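Local coordinates for aggregative adherence fimbrial subunit AggA (Escherichia coli O104:H4 str. C227-11, PDB 4PH8), which is the major subunit of aggregative adherence fimbriae type I, probably polymerising through donor-strand complementation and binding host fibronectin, at residues 52-57 against 94-99; 81-86 against 106-111. All blocks are in the same frame, centred on the assembly; numbering follows the deposited sequence.

Interaction 1 of 2, residues 52-57 against 94-99; sequences KVWLWG and DAKIYK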
loop_
_atom_site.group_PDB
_atom_site.type_symbol
_atom_site.label_atom_id
_atom_site.label_comp_id
_atom_site.label_asym_id
_atom_site.label_seq_id
_atom_site.Cartn_x
_atom_site.Cartn_y
_atom_site.Cartn_z
ATOM N N LYS A 52 13.196 6.596 -3.063
ATOM C CA LYS A 52 11.974 6.299 -3.773
ATOM C C LYS A 52 11.259 5.262 -2.936
ATOM O O LYS A 52 11.850 4.256 -2.550
ATOM C CB LYS A 52 12.299 5.770 -5.186
ATOM C CG LYS A 52 11.115 5.183 -5.953
ATOM C CD LYS A 52 11.534 4.502 -7.253
ATOM C CE LYS A 52 12.194 5.472 -8.215
ATOM N NZ LYS A 52 12.525 4.784 -9.494
ATOM N N VAL A 53 9.987 5.512 -2.648
ATOM C CA VAL A 53 9.206 4.572 -1.880
ATOM C C VAL A 53 8.223 3.846 -2.775
ATOM O O VAL A 53 7.870 4.324 -3.856
ATOM C CB VAL A 53 8.501 5.219 -0.677
ATOM C CG1 VAL A 53 9.516 5.655 0.354
ATOM C CG2 VAL A 53 7.606 6.384 -1.088
ATOM N N TRP A 54 7.812 2.669 -2.313
ATOM C CA TRP A 54 6.992 1.753 -3.074
ATOM C C TRP A 54 5.894 1.198 -2.200
ATOM O O TRP A 54 6.058 1.068 -0.981
ATOM C CB TRP A 54 7.820 0.566 -3.558
ATOM C CG TRP A 54 8.918 0.918 -4.487
ATOM C CD1 TRP A 54 10.143 1.406 -4.159
ATOM C CD2 TRP A 54 8.904 0.775 -5.908
ATOM N NE1 TRP A 54 10.902 1.592 -5.299
ATOM C CE2 TRP A 54 10.163 1.210 -6.385
ATOM C CE3 TRP A 54 7.949 0.332 -6.826
ATOM C CZ2 TRP A 54 10.484 1.219 -7.742
ATOM C CZ3 TRP A 54 8.268 0.339 -8.175
ATOM C CH2 TRP A 54 9.533 0.783 -8.616
ATOM N N LEU A 55 4.799 0.841 -2.862
ATOM C CA LEU A 55 3.671 0.199 -2.253
ATOM C C LEU A 55 3.100 -0.783 -3.256
ATOM O O LEU A 55 2.973 -0.466 -4.442
ATOM C CB LEU A 55 2.651 1.267 -1.905
ATOM C CG LEU A 55 1.484 1.016 -1.000
ATOM C CD1 LEU A 55 1.896 0.379 0.324
ATOM C CD2 LEU A 55 0.802 2.353 -0.744
ATOM N N TRP A 56 2.760 -1.979 -2.792
ATOM C CA TRP A 56 2.158 -2.969 -3.671
ATOM C C TRP A 56 1.383 -4.006 -2.893
ATOM O O TRP A 56 1.613 -4.201 -1.708
ATOM C CB TRP A 56 3.197 -3.636 -4.609
ATOM C CG TRP A 56 4.220 -4.562 -3.975
ATOM C CD1 TRP A 56 4.185 -5.933 -3.956
ATOM C CD2 TRP A 56 5.460 -4.191 -3.336
ATOM N NE1 TRP A 56 5.304 -6.429 -3.332
ATOM C CE2 TRP A 56 6.107 -5.389 -2.950
ATOM C CE3 TRP A 56 6.075 -2.976 -3.049
ATOM C CZ2 TRP A 56 7.329 -5.399 -2.283
ATOM C CZ3 TRP A 56 7.299 -2.988 -2.388
ATOM C CH2 TRP A 56 7.911 -4.197 -2.008
ATOM N N GLY A 57 0.471 -4.669 -3.596
ATOM C CA GLY A 57 -0.344 -5.733 -3.042
ATOM C C GLY A 57 0.110 -7.093 -3.545
ATOM O O GLY A 57 1.130 -7.219 -4.233
ATOM N N ASP A 94 0.884 -2.162 -14.734
ATOM C CA ASP A 94 0.956 -2.839 -13.439
ATOM C C ASP A 94 0.532 -1.875 -12.321
ATOM O O ASP A 94 0.691 -0.658 -12.455
ATOM C CB ASP A 94 2.374 -3.328 -13.183
ATOM C CG ASP A 94 2.434 -4.334 -12.066
ATOM O OD1 ASP A 94 2.056 -5.513 -12.318
ATOM O OD2 ASP A 94 2.838 -3.943 -10.952
ATOM N N ALA A 95 0.001 -2.417 -11.227
ATOM C CA ALA A 95 -0.516 -1.580 -10.131
ATOM C C ALA A 95 0.517 -1.277 -9.046
ATOM O O ALA A 95 0.204 -0.560 -8.102
ATOM C CB ALA A 95 -1.747 -2.210 -9.505
ATOM N N LYS A 96 1.731 -1.810 -9.154
ATOM C CA LYS A 96 2.784 -1.449 -8.197
ATOM C C LYS A 96 3.023 0.064 -8.270
ATOM O O LYS A 96 3.033 0.652 -9.343
ATOM C CB LYS A 96 4.061 -2.242 -8.460
ATOM C CG LYS A 96 5.232 -1.886 -7.570
ATOM C CD LYS A 96 6.397 -2.847 -7.767
ATOM C CE LYS A 96 6.151 -4.184 -7.106
ATOM N NZ LYS A 96 7.234 -5.143 -7.468
ATOM N N ILE A 97 3.179 0.693 -7.110
ATOM C CA ILE A 97 3.252 2.146 -7.021
ATOM C C ILE A 97 4.613 2.575 -6.527
ATOM O O ILE A 97 5.145 1.955 -5.616
ATOM C CB ILE A 97 2.225 2.639 -5.985
ATOM C CG1 ILE A 97 0.842 2.060 -6.301
ATOM C CG2 ILE A 97 2.220 4.162 -5.912
ATOM C CD1 ILE A 97 -0.053 1.955 -5.076
ATOM N N TYR A 98 5.153 3.652 -7.091
ATOM C CA TYR A 98 6.348 4.261 -6.546
ATOM C C TYR A 98 6.201 5.761 -6.489
ATOM O O TYR A 98 5.318 6.353 -7.127
ATOM C CB TYR A 98 7.590 3.897 -7.379
ATOM C CG TYR A 98 7.529 4.380 -8.804
ATOM C CD1 TYR A 98 6.943 3.600 -9.790
ATOM C CD2 TYR A 98 8.050 5.614 -9.163
ATOM C CE1 TYR A 98 6.867 4.039 -11.097
ATOM C CE2 TYR A 98 7.968 6.070 -10.468
ATOM C CZ TYR A 98 7.387 5.275 -11.428
ATOM O OH TYR A 98 7.316 5.725 -12.727
ATOM N N LYS A 99 7.079 6.371 -5.716
ATOM C CA LYS A 99 7.156 7.823 -5.641
ATOM C C LYS A 99 8.524 8.252 -5.180
ATOM O O LYS A 99 8.995 7.774 -4.159
ATOM C CB LYS A 99 6.121 8.354 -4.682
ATOM C CG LYS A 99 6.066 9.871 -4.611
ATOM C CD LYS A 99 4.877 10.304 -3.753
ATOM C CE LYS A 99 4.763 11.813 -3.635
ATOM N NZ LYS A 99 3.505 12.241 -2.966
#
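Strand 52-56 runs antiparallel to 97-99, and its two faces are packed quite differently. Four backbone hydrogen bonds tie Val53 to Lys99 and Leu55 to Ile97; the one from Ile97 N to Leu55 O, 2.9 Å, arrives almost along the carbonyl axis. The face of Val53, Leu55, Ile97 and Lys99 is buried by the rest of the fold but meets loosely across this pair: Leu55 CB to Ile97 CD1 is 4.2 Å, and the end of Lys99 leads away. Close packing lies instead on the partly exposed face of Trp54 and Tyr98. There Tyr98 CB sits over the Trp54 indole, 3.5 Å from the centroid of its six-membered ring, while the two rings stand obliquely at 46°. Lys96 touches both tryptophans: its CG meets the Trp54 edge at CE3 (3.6 Å), and a bend at chi3 (-76°) carries CE over the Trp56 face. Lys96 NZ then makes a cation-pi contact, 4.5 Å from the centroid of the Trp56 five-membered ring and almost on the ring normal. Strand 124-138 continues the sheet along the other edge of 52-57, where His131 stacks on Trp56, and Leu108 and Ala110 of strand 108-114 pack against the buried face.

Interaction 2 of 2, residues 81-86 against 106-111; sequences SIDGGA and KFLNAS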
loop_
_atom_site.group_PDB
_atom_site.type_symbol
_atom_site.label_atom_id
_atom_site.label_comp_id
_atom_site.label_asym_id
_atom_site.label_seq_id
_atom_site.Cartn_x
_atom_site.Cartn_y
_atom_site.Cartn_z
ATOM N N SER A 81 -5.959 3.702 -6.030
ATOM C CA SER A 81 -5.781 5.096 -6.388
ATOM C C SER A 81 -4.618 5.646 -5.590
ATOM O O SER A 81 -4.409 5.254 -4.443
ATOM C CB SER A 81 -7.049 5.868 -6.065
ATOM O OG SER A 81 -8.091 5.368 -6.869
ATOM N N ILE A 82 -3.878 6.555 -6.200
ATOM C CA ILE A 82 -2.632 7.057 -5.645
ATOM C C ILE A 82 -2.595 8.573 -5.715
ATOM O O ILE A 82 -3.310 9.208 -6.516
ATOM C CB ILE A 82 -1.409 6.418 -6.340
ATOM C CG1 ILE A 82 -1.284 6.865 -7.806
ATOM C CG2 ILE A 82 -1.483 4.907 -6.201
ATOM C CD1 ILE A 82 -0.071 6.277 -8.525
ATOM N N ASP A 83 -1.771 9.168 -4.859
ATOM C CA ASP A 83 -1.668 10.624 -4.855
ATOM C C ASP A 83 -1.068 11.162 -6.168
ATOM O O ASP A 83 -0.474 10.433 -6.974
ATOM C CB ASP A 83 -0.933 11.136 -3.607
ATOM C CG ASP A 83 0.565 10.892 -3.625
ATOM O OD1 ASP A 83 1.232 11.447 -4.518
ATOM O OD2 ASP A 83 1.095 10.207 -2.707
ATOM N N GLY A 84 -1.248 12.452 -6.381
ATOM C CA GLY A 84 -0.861 13.057 -7.630
ATOM C C GLY A 84 0.613 13.058 -7.941
ATOM O O GLY A 84 0.993 13.275 -9.105
ATOM N N GLY A 85 1.450 12.839 -6.927
ATOM C CA GLY A 85 2.888 12.793 -7.137
ATOM C C GLY A 85 3.485 11.413 -7.332
ATOM O O GLY A 85 4.685 11.278 -7.545
ATOM N N ALA A 86 2.646 10.393 -7.236
ATOM C CA ALA A 86 3.079 8.996 -7.347
ATOM C C ALA A 86 2.838 8.518 -8.769
ATOM O O ALA A 86 2.225 9.216 -9.576
ATOM C CB ALA A 86 2.303 8.136 -6.364
ATOM N N LYS A 106 6.509 14.453 1.180
ATOM C CA LYS A 106 7.247 13.409 1.912
ATOM C C LYS A 106 6.546 12.060 2.031
ATOM O O LYS A 106 7.125 11.111 2.550
ATOM C CB LYS A 106 7.589 13.914 3.305
ATOM C CG LYS A 106 8.532 15.117 3.350
ATOM C CD LYS A 106 8.987 15.288 4.792
ATOM C CE LYS A 106 9.961 16.435 5.004
ATOM N NZ LYS A 106 10.321 16.454 6.444
ATOM N N PHE A 107 5.311 11.977 1.540
ATOM C CA PHE A 107 4.511 10.761 1.673
ATOM C C PHE A 107 4.011 10.273 0.339
ATOM O O PHE A 107 3.633 11.071 -0.523
ATOM C CB PHE A 107 3.309 11.002 2.597
ATOM C CG PHE A 107 3.688 11.372 3.988
ATOM C CD1 PHE A 107 3.914 10.393 4.931
ATOM C CD2 PHE A 107 3.837 12.713 4.356
ATOM C CE1 PHE A 107 4.267 10.722 6.230
ATOM C CE2 PHE A 107 4.207 13.042 5.647
ATOM C CZ PHE A 107 4.415 12.043 6.583
ATOM N N LEU A 108 4.021 8.950 0.193
ATOM C CA LEU A 108 3.241 8.243 -0.807
ATOM C C LEU A 108 1.938 7.812 -0.156
ATOM O O LEU A 108 1.960 7.124 0.865
ATOM C CB LEU A 108 3.992 7.007 -1.269
ATOM C CG LEU A 108 3.272 6.020 -2.193
ATOM C CD1 LEU A 108 2.690 6.718 -3.397
ATOM C CD2 LEU A 108 4.254 4.946 -2.631
ATOM N N ASN A 109 0.815 8.229 -0.731
ATOM C CA ASN A 109 -0.504 7.847 -0.238
ATOM C C ASN A 109 -1.247 7.099 -1.336
ATOM O O ASN A 109 -1.187 7.463 -2.524
ATOM C CB ASN A 109 -1.317 9.083 0.212
ATOM C CG ASN A 109 -0.959 9.565 1.617
ATOM O OD1 ASN A 109 -1.351 8.941 2.595
ATOM N ND2 ASN A 109 -0.229 10.683 1.721
ATOM N N ALA A 110 -1.923 6.032 -0.937
ATOM C CA ALA A 110 -2.745 5.233 -1.837
ATOM C C ALA A 110 -3.941 4.682 -1.091
ATOM O O ALA A 110 -3.906 4.469 0.134
ATOM C CB ALA A 110 -1.956 4.093 -2.445
ATOM N N SER A 111 -5.000 4.449 -1.851
ATOM C CA SER A 111 -6.226 3.887 -1.302
ATOM C C SER A 111 -6.958 2.936 -2.250
ATOM O O SER A 111 -6.737 2.927 -3.461
ATOM C CB SER A 111 -7.158 5.013 -0.887
ATOM O OG SER A 111 -7.661 5.695 -2.015
#
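Between residues 81-86 and 106-111, backbone pairing gives way to a side-chain carboxylate as the first segment turns off. Backbone hydrogen bonds come first. Ser81 and Ser111 form an antiparallel hydrogen-bonded pair, with Ser81 N to Ser111 O and Ser111 N to Ser81 O both 2.8 Å, and Asp83 N reaches Asn109 O at 2.9 Å. Past this point the chain enters a type I turn from Asp83 to Ala86, closed by Ala86 N on Asp83 O, and side-chain bonding takes over. With chi1 at 73°, CG of Asp83 lies between its backbone N and carbonyl carbon, which lets Asp83 OD2 accept from Asn109 N at 2.8 Å in a nearly straight bond (167°). OD1 accepts from Gly85 N, making an Asx turn, and also meets Lys99 NZ in a salt bridge. Toward the two backbone donors each oxygen uses its anti lone pair, and together these bonds help hold the carboxylate's rotation. Apolar contacts occupy the inward side: Ile82 CG2 lies 3.9 Å from Ala110 CB, and Ala86 CB presses on Leu108 CD1 at 3.3 Å, tighter than normal van der Waals contact. Strand 34-41 pairs with the other edge of 106-111, through Val40 to Leu108 and Ala38 to Ala110, while Ile97 of strand 97-100 packs against the inward side chains of both segments.

In the fold
Interaction 1 is the more central of the two and interaction 2 lies nearer the surface, yet both give apolar side chains to the same sandwich interior, where Ile97 CD1 meets Ile82 CG2 at 3.5 Å. Their outer chemistry diverges: aromatic and cation-pi packing at 52-57/94-99, serines and an Asx-turn carboxylate at 81-86/106-111. Lys99 bridges them, its fully extended chain bringing NZ to Phe107 O and, in a salt bridge, to Asp83 OD1; this charge probably stabilises the ionised aspartate. The segments alternate along the chain, so the two contacts interlock strands 52-68, 75-82, 97-100 and 108-114 in the beta sandwich of this fimbrial subunit.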